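Aldo-keto reductase AKR2E4 (Bombyx mori, PDB 3WCZ) reduces 3-dehydroecdysone with NADPH, but not NADH, as cosubstrate, and may take part in regulating molting in the silkworm. Local coordinates at residues Ala40-Tyr49 with Ser260-Ile270. Sequence-based numbering, arbitrary orientation.
Sequences AVYWAIEAGY and STNKQRIAQNI. With NAP (NADP nicotinamide-adenine-dinucleotide phosphate), chain B.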
loop_
_atom_site.group_PDB
_atom_site.type_symbol
_atom_site.label_atom_id
_atom_site.label_comp_id
_atom_site.label_asym_id
_atom_site.label_seq_id
_atom_site.Cartn_x
_atom_site.Cartn_y
_atom_site.Cartn_z
ATOM N N ALA A 40 -3.767 -7.596 14.687
ATOM C CA ALA A 40 -4.487 -7.213 13.470
ATOM C C ALA A 40 -4.125 -8.127 12.302
ATOM O O ALA A 40 -4.984 -8.527 11.531
ATOM C CB ALA A 40 -4.168 -5.791 13.112
ATOM N N VAL A 41 -2.836 -8.423 12.152
ATOM C CA VAL A 41 -2.393 -9.340 11.099
ATOM C C VAL A 41 -3.047 -10.703 11.256
ATOM O O VAL A 41 -3.555 -11.290 10.283
ATOM C CB VAL A 41 -0.858 -9.444 11.073
ATOM C CG1 VAL A 41 -0.380 -10.631 10.228
ATOM C CG2 VAL A 41 -0.290 -8.150 10.528
ATOM N N TYR A 42 -3.052 -11.213 12.480
ATOM C CA TYR A 42 -3.714 -12.483 12.744
ATOM C C TYR A 42 -5.205 -12.450 12.409
ATOM O O TYR A 42 -5.719 -13.304 11.707
ATOM C CB TYR A 42 -3.501 -12.903 14.197
ATOM C CG TYR A 42 -3.995 -14.299 14.465
ATOM C CD1 TYR A 42 -3.150 -15.385 14.308
ATOM C CD2 TYR A 42 -5.325 -14.535 14.813
ATOM C CE1 TYR A 42 -3.595 -16.677 14.511
ATOM C CE2 TYR A 42 -5.778 -15.819 15.022
ATOM C CZ TYR A 42 -4.900 -16.882 14.886
ATOM O OH TYR A 42 -5.330 -18.177 15.094
ATOM N N TRP A 43 -5.902 -11.436 12.917
ATOM C CA TRP A 43 -7.318 -11.309 12.650
ATOM C C TRP A 43 -7.620 -11.184 11.144
ATOM O O TRP A 43 -8.611 -11.712 10.636
ATOM C CB TRP A 43 -7.877 -10.090 13.370
ATOM C CG TRP A 43 -8.232 -10.309 14.795
ATOM C CD1 TRP A 43 -8.553 -11.496 15.388
ATOM C CD2 TRP A 43 -8.360 -9.293 15.802
ATOM N NE1 TRP A 43 -8.891 -11.280 16.712
ATOM C CE2 TRP A 43 -8.772 -9.944 16.991
ATOM C CE3 TRP A 43 -8.157 -7.912 15.823
ATOM C CZ2 TRP A 43 -8.977 -9.256 18.185
ATOM C CZ3 TRP A 43 -8.376 -7.224 17.017
ATOM C CH2 TRP A 43 -8.777 -7.901 18.176
ATOM N N ALA A 44 -6.776 -10.430 10.437
ATOM C CA ALA A 44 -6.967 -10.244 9.003
ATOM C C ALA A 44 -6.867 -11.576 8.290
ATOM O O ALA A 44 -7.726 -11.931 7.492
ATOM C CB ALA A 44 -5.963 -9.251 8.450
ATOM N N ILE A 45 -5.816 -12.333 8.573
ATOM C CA ILE A 45 -5.685 -13.639 7.940
ATOM C C ILE A 45 -6.865 -14.548 8.291
ATOM O O ILE A 45 -7.395 -15.234 7.430
ATOM C CB ILE A 45 -4.333 -14.278 8.310
ATOM C CG1 ILE A 45 -3.180 -13.423 7.747
ATOM C CG2 ILE A 45 -4.247 -15.719 7.808
ATOM C CD1 ILE A 45 -1.804 -13.802 8.263
ATOM N N GLU A 46 -7.295 -14.507 9.540
ATOM C CA GLU A 46 -8.425 -15.299 9.983
ATOM C C GLU A 46 -9.684 -14.912 9.199
ATOM O O GLU A 46 -10.516 -15.773 8.868
ATOM C CB GLU A 46 -8.628 -15.111 11.491
ATOM C CG GLU A 46 -9.781 -15.939 12.044
ATOM C CD GLU A 46 -10.210 -15.571 13.456
ATOM O OE1 GLU A 46 -9.948 -14.439 13.907
ATOM O OE2 GLU A 46 -10.842 -16.443 14.108
ATOM N N ALA A 47 -9.837 -13.626 8.906
ATOM C CA ALA A 47 -10.982 -13.099 8.154
ATOM C C ALA A 47 -10.863 -13.270 6.653
ATOM O O ALA A 47 -11.751 -12.851 5.903
ATOM C CB ALA A 47 -11.188 -11.625 8.482
ATOM N N GLY A 48 -9.786 -13.892 6.187
ATOM C CA GLY A 48 -9.606 -14.142 4.765
ATOM C C GLY A 48 -8.592 -13.314 4.005
ATOM O O GLY A 48 -8.350 -13.577 2.832
ATOM N N TYR A 49 -7.971 -12.344 4.666
ATOM C CA TYR A 49 -6.899 -11.600 4.001
ATOM C C TYR A 49 -5.733 -12.540 3.721
ATOM O O TYR A 49 -5.400 -13.420 4.539
ATOM C CB TYR A 49 -6.350 -10.482 4.882
ATOM C CG TYR A 49 -7.197 -9.274 5.098
ATOM C CD1 TYR A 49 -8.408 -9.354 5.781
ATOM C CD2 TYR A 49 -6.757 -8.015 4.702
ATOM C CE1 TYR A 49 -9.159 -8.222 6.047
ATOM C CE2 TYR A 49 -7.492 -6.874 4.977
ATOM C CZ TYR A 49 -8.696 -6.980 5.635
ATOM O OH TYR A 49 -9.411 -5.849 5.924
ATOM N N SER A 260 -6.538 -1.295 9.684
ATOM C CA SER A 260 -7.381 -1.359 10.875
ATOM C C SER A 260 -6.695 -2.231 11.880
ATOM O O SER A 260 -5.973 -3.165 11.534
ATOM C CB SER A 260 -8.753 -1.933 10.547
ATOM O OG SER A 260 -9.606 -1.965 11.700
ATOM N N THR A 261 -6.949 -1.922 13.148
ATOM C CA THR A 261 -6.584 -2.806 14.231
ATOM C C THR A 261 -7.829 -3.288 14.996
ATOM O O THR A 261 -7.703 -3.848 16.090
ATOM C CB THR A 261 -5.585 -2.161 15.195
ATOM O OG1 THR A 261 -6.107 -0.907 15.640
ATOM C CG2 THR A 261 -4.247 -1.960 14.508
ATOM N N ASN A 262 -9.001 -3.120 14.403
ATOM C CA ASN A 262 -10.282 -3.519 15.009
ATOM C C ASN A 262 -10.811 -4.759 14.304
ATOM O O ASN A 262 -10.929 -4.764 13.090
ATOM C CB ASN A 262 -11.291 -2.360 14.854
ATOM C CG ASN A 262 -12.720 -2.701 15.326
ATOM O OD1 ASN A 262 -13.530 -3.218 14.588
ATOM N ND2 ASN A 262 -13.006 -2.361 16.577
ATOM N N LYS A 263 -11.159 -5.794 15.066
ATOM C CA LYS A 263 -11.509 -7.076 14.495
ATOM C C LYS A 263 -12.659 -6.969 13.500
ATOM O O LYS A 263 -12.630 -7.519 12.406
ATOM C CB LYS A 263 -11.850 -8.091 15.605
ATOM C CG LYS A 263 -12.027 -9.491 15.113
ATOM C CD LYS A 263 -12.317 -10.463 16.260
ATOM C CE LYS A 263 -12.410 -11.880 15.709
ATOM N NZ LYS A 263 -12.681 -12.860 16.806
ATOM N N GLN A 264 -13.690 -6.233 13.901
ATOM C CA GLN A 264 -14.863 -6.094 13.082
ATOM C C GLN A 264 -14.606 -5.274 11.800
ATOM O O GLN A 264 -15.054 -5.646 10.723
ATOM C CB GLN A 264 -15.994 -5.464 13.917
ATOM C CG GLN A 264 -16.484 -6.324 15.117
ATOM C CD GLN A 264 -15.450 -6.564 16.257
ATOM O OE1 GLN A 264 -14.681 -5.671 16.664
ATOM N NE2 GLN A 264 -15.448 -7.796 16.780
ATOM N N ARG A 265 -13.889 -4.158 11.931
ATOM C CA ARG A 265 -13.610 -3.339 10.746
ATOM C C ARG A 265 -12.654 -4.051 9.793
ATOM O O ARG A 265 -12.818 -3.961 8.591
ATOM C CB ARG A 265 -13.117 -1.958 11.107
ATOM C CG ARG A 265 -14.219 -1.134 11.749
ATOM C CD ARG A 265 -13.767 0.270 11.927
ATOM N NE ARG A 265 -12.885 0.485 13.058
ATOM C CZ ARG A 265 -13.271 0.691 14.313
ATOM N NH1 ARG A 265 -14.559 0.641 14.627
ATOM N NH2 ARG A 265 -12.364 0.928 15.248
ATOM N N ILE A 266 -11.721 -4.821 10.333
ATOM C CA ILE A 266 -10.856 -5.644 9.486
ATOM C C ILE A 266 -11.721 -6.539 8.617
ATOM O O ILE A 266 -11.555 -6.628 7.403
ATOM C CB ILE A 266 -9.876 -6.459 10.380
ATOM C CG1 ILE A 266 -8.766 -5.557 10.946
ATOM C CG2 ILE A 266 -9.284 -7.615 9.615
ATOM C CD1 ILE A 266 -7.958 -6.180 12.061
ATOM N N ALA A 267 -12.691 -7.217 9.215
ATOM C CA ALA A 267 -13.518 -8.100 8.445
ATOM C C ALA A 267 -14.369 -7.341 7.412
ATOM O O ALA A 267 -14.565 -7.811 6.271
ATOM C CB ALA A 267 -14.416 -8.908 9.370
ATOM N N GLN A 268 -14.902 -6.190 7.804
ATOM C CA GLN A 268 -15.707 -5.392 6.870
ATOM C C GLN A 268 -14.910 -4.944 5.660
ATOM O O GLN A 268 -15.422 -4.890 4.547
ATOM C CB GLN A 268 -16.247 -4.171 7.590
ATOM C CG GLN A 268 -17.302 -4.534 8.610
ATOM C CD GLN A 268 -17.922 -3.329 9.279
ATOM O OE1 GLN A 268 -17.255 -2.342 9.585
ATOM N NE2 GLN A 268 -19.228 -3.405 9.503
ATOM N N ASN A 269 -13.633 -4.660 5.880
ATOM C CA ASN A 269 -12.828 -3.997 4.863
ATOM C C ASN A 269 -12.428 -4.916 3.696
ATOM O O ASN A 269 -11.964 -4.430 2.672
ATOM C CB ASN A 269 -11.583 -3.370 5.500
ATOM C CG ASN A 269 -11.885 -2.141 6.319
ATOM O OD1 ASN A 269 -12.986 -1.577 6.240
ATOM N ND2 ASN A 269 -10.939 -1.731 7.136
ATOM N N ILE A 270 -12.665 -6.220 3.823
ATOM C CA ILE A 270 -12.422 -7.136 2.701
ATOM C C ILE A 270 -13.741 -7.625 2.081
ATOM O O ILE A 270 -13.720 -8.290 1.055
ATOM C CB ILE A 270 -11.491 -8.304 3.147
ATOM C CG1 ILE A 270 -10.918 -9.044 1.942
ATOM C CG2 ILE A 270 -12.214 -9.229 4.095
ATOM C CD1 ILE A 270 -9.678 -9.828 2.300
HETATM P PA NAP B . -6.276 4.305 6.259
HETATM O O1A NAP B . -6.397 2.862 5.995
HETATM O O2A NAP B . -6.408 5.318 5.230
HETATM O O5B NAP B . -7.115 4.776 7.488
HETATM C C5B NAP B . -7.072 4.089 8.702
HETATM C C4B NAP B . -8.031 4.627 9.753
HETATM O O4B NAP B . -9.384 4.305 9.377
HETATM C C3B NAP B . -7.834 4.140 11.137
HETATM O O3B NAP B . -8.094 5.222 11.998
HETATM C C2B NAP B . -8.828 3.087 11.259
HETATM O O2B NAP B . -9.233 2.817 12.587
HETATM C C1B NAP B . -9.981 3.596 10.435
HETATM N N9A NAP B . -10.836 2.603 9.820
HETATM C C8A NAP B . -10.420 1.462 9.233
HETATM N N7A NAP B . -11.420 0.824 8.660
HETATM C C5A NAP B . -12.554 1.562 8.880
HETATM C C6A NAP B . -13.896 1.396 8.523
HETATM N N6A NAP B . -14.391 0.295 7.818
HETATM N N1A NAP B . -14.748 2.355 8.925
HETATM C C2A NAP B . -14.322 3.416 9.609
HETATM N N3A NAP B . -13.040 3.616 9.959
HETATM C C4A NAP B . -12.152 2.686 9.578
HETATM O O3 NAP B . -4.822 4.492 6.951
HETATM P PN NAP B . -3.304 4.724 6.530
HETATM O O1N NAP B . -2.512 4.023 7.572
HETATM O O2N NAP B . -3.105 6.184 6.322
HETATM O O5D NAP B . -3.099 4.031 5.115
HETATM C C5D NAP B . -3.274 2.663 4.955
HETATM C C4D NAP B . -1.991 1.852 4.730
HETATM O O4D NAP B . -1.353 2.222 3.522
HETATM C C3D NAP B . -0.928 2.056 5.761
HETATM O O3D NAP B . -1.244 1.457 7.001
HETATM C C2D NAP B . 0.237 1.526 5.087
HETATM O O2D NAP B . 0.201 0.128 5.050
HETATM C C1D NAP B . 0.064 2.114 3.704
HETATM N N1N NAP B . 0.671 3.418 3.413
HETATM C C2N NAP B . 1.754 3.496 2.619
HETATM C C3N NAP B . 2.311 4.717 2.334
HETATM C C7N NAP B . 3.471 4.722 1.412
HETATM O O7N NAP B . 3.692 3.790 0.601
HETATM N N7N NAP B . 4.204 5.854 1.384
HETATM C C4N NAP B . 1.817 5.899 2.917
HETATM C C5N NAP B . 0.678 5.814 3.730
HETATM C C6N NAP B . 0.142 4.552 3.947
HETATM P P2B NAP B . -9.162 1.351 13.229
HETATM O O1X NAP B . -9.617 1.583 14.684
HETATM O O2X NAP B . -10.122 0.500 12.519
HETATM O O3X NAP B . -7.731 0.887 13.128
HETATM O O HOH W 1 -9.937 -14.355 16.712
HETATM O O HOH W 2 -10.769 -12.416 19.022
HETATM O O HOH W 3 -8.446 -3.358 7.137
#
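In the TIM barrel of this aldo-keto reductase, helix 263-270, which holds the adenosine end of NADP, is crossed at -44° by segment 40-46 of helix 35-46, the first helix after strand 21-22. The alkyl chain of K263 lies across one face of the W43 indole, with CB 3.6 Å from the centroid of the six-membered ring, a CH-pi contact. With CG trans to the backbone N (chi1 -172°) and the rest of the chain extended, K263 brings CD over NE1, and its ammonium reaches two waters that also accept from W43 NE1, weakly for the one donating to E46 OE1. Replacing W43 with an alanine would remove that face, and the K263 chain would probably be freer to swing. Deeper in, I266 CD1 meets A40 CB at 4.0 Å and CG2 rests on A44. G48 ends helix 35-46 in a Schellman motif and leads to Y49, whose ring is sandwiched between A44 CB and I270 CD1. Y49 OH donates to I266 O at 2.7 Å, arriving in the plane of the peptide carbonyl where a lone pair points, and a water links it to N269 ND2. That amide reads the adenine edge: OD1 accepts from NAP N6A (2.8 Å) while ND2 donates to NAP N7A. Just ahead of the helix and in its first turn, S260 OG, T261 N and R265 grip the 2'-phosphate, R265 NE meeting O2X at 2.8 Å, nearly straight (178°). Y49 probably helps position N269 from the second shell, within the 2'-phosphate and adenine site typical of NADP-dependent aldo-keto reductases.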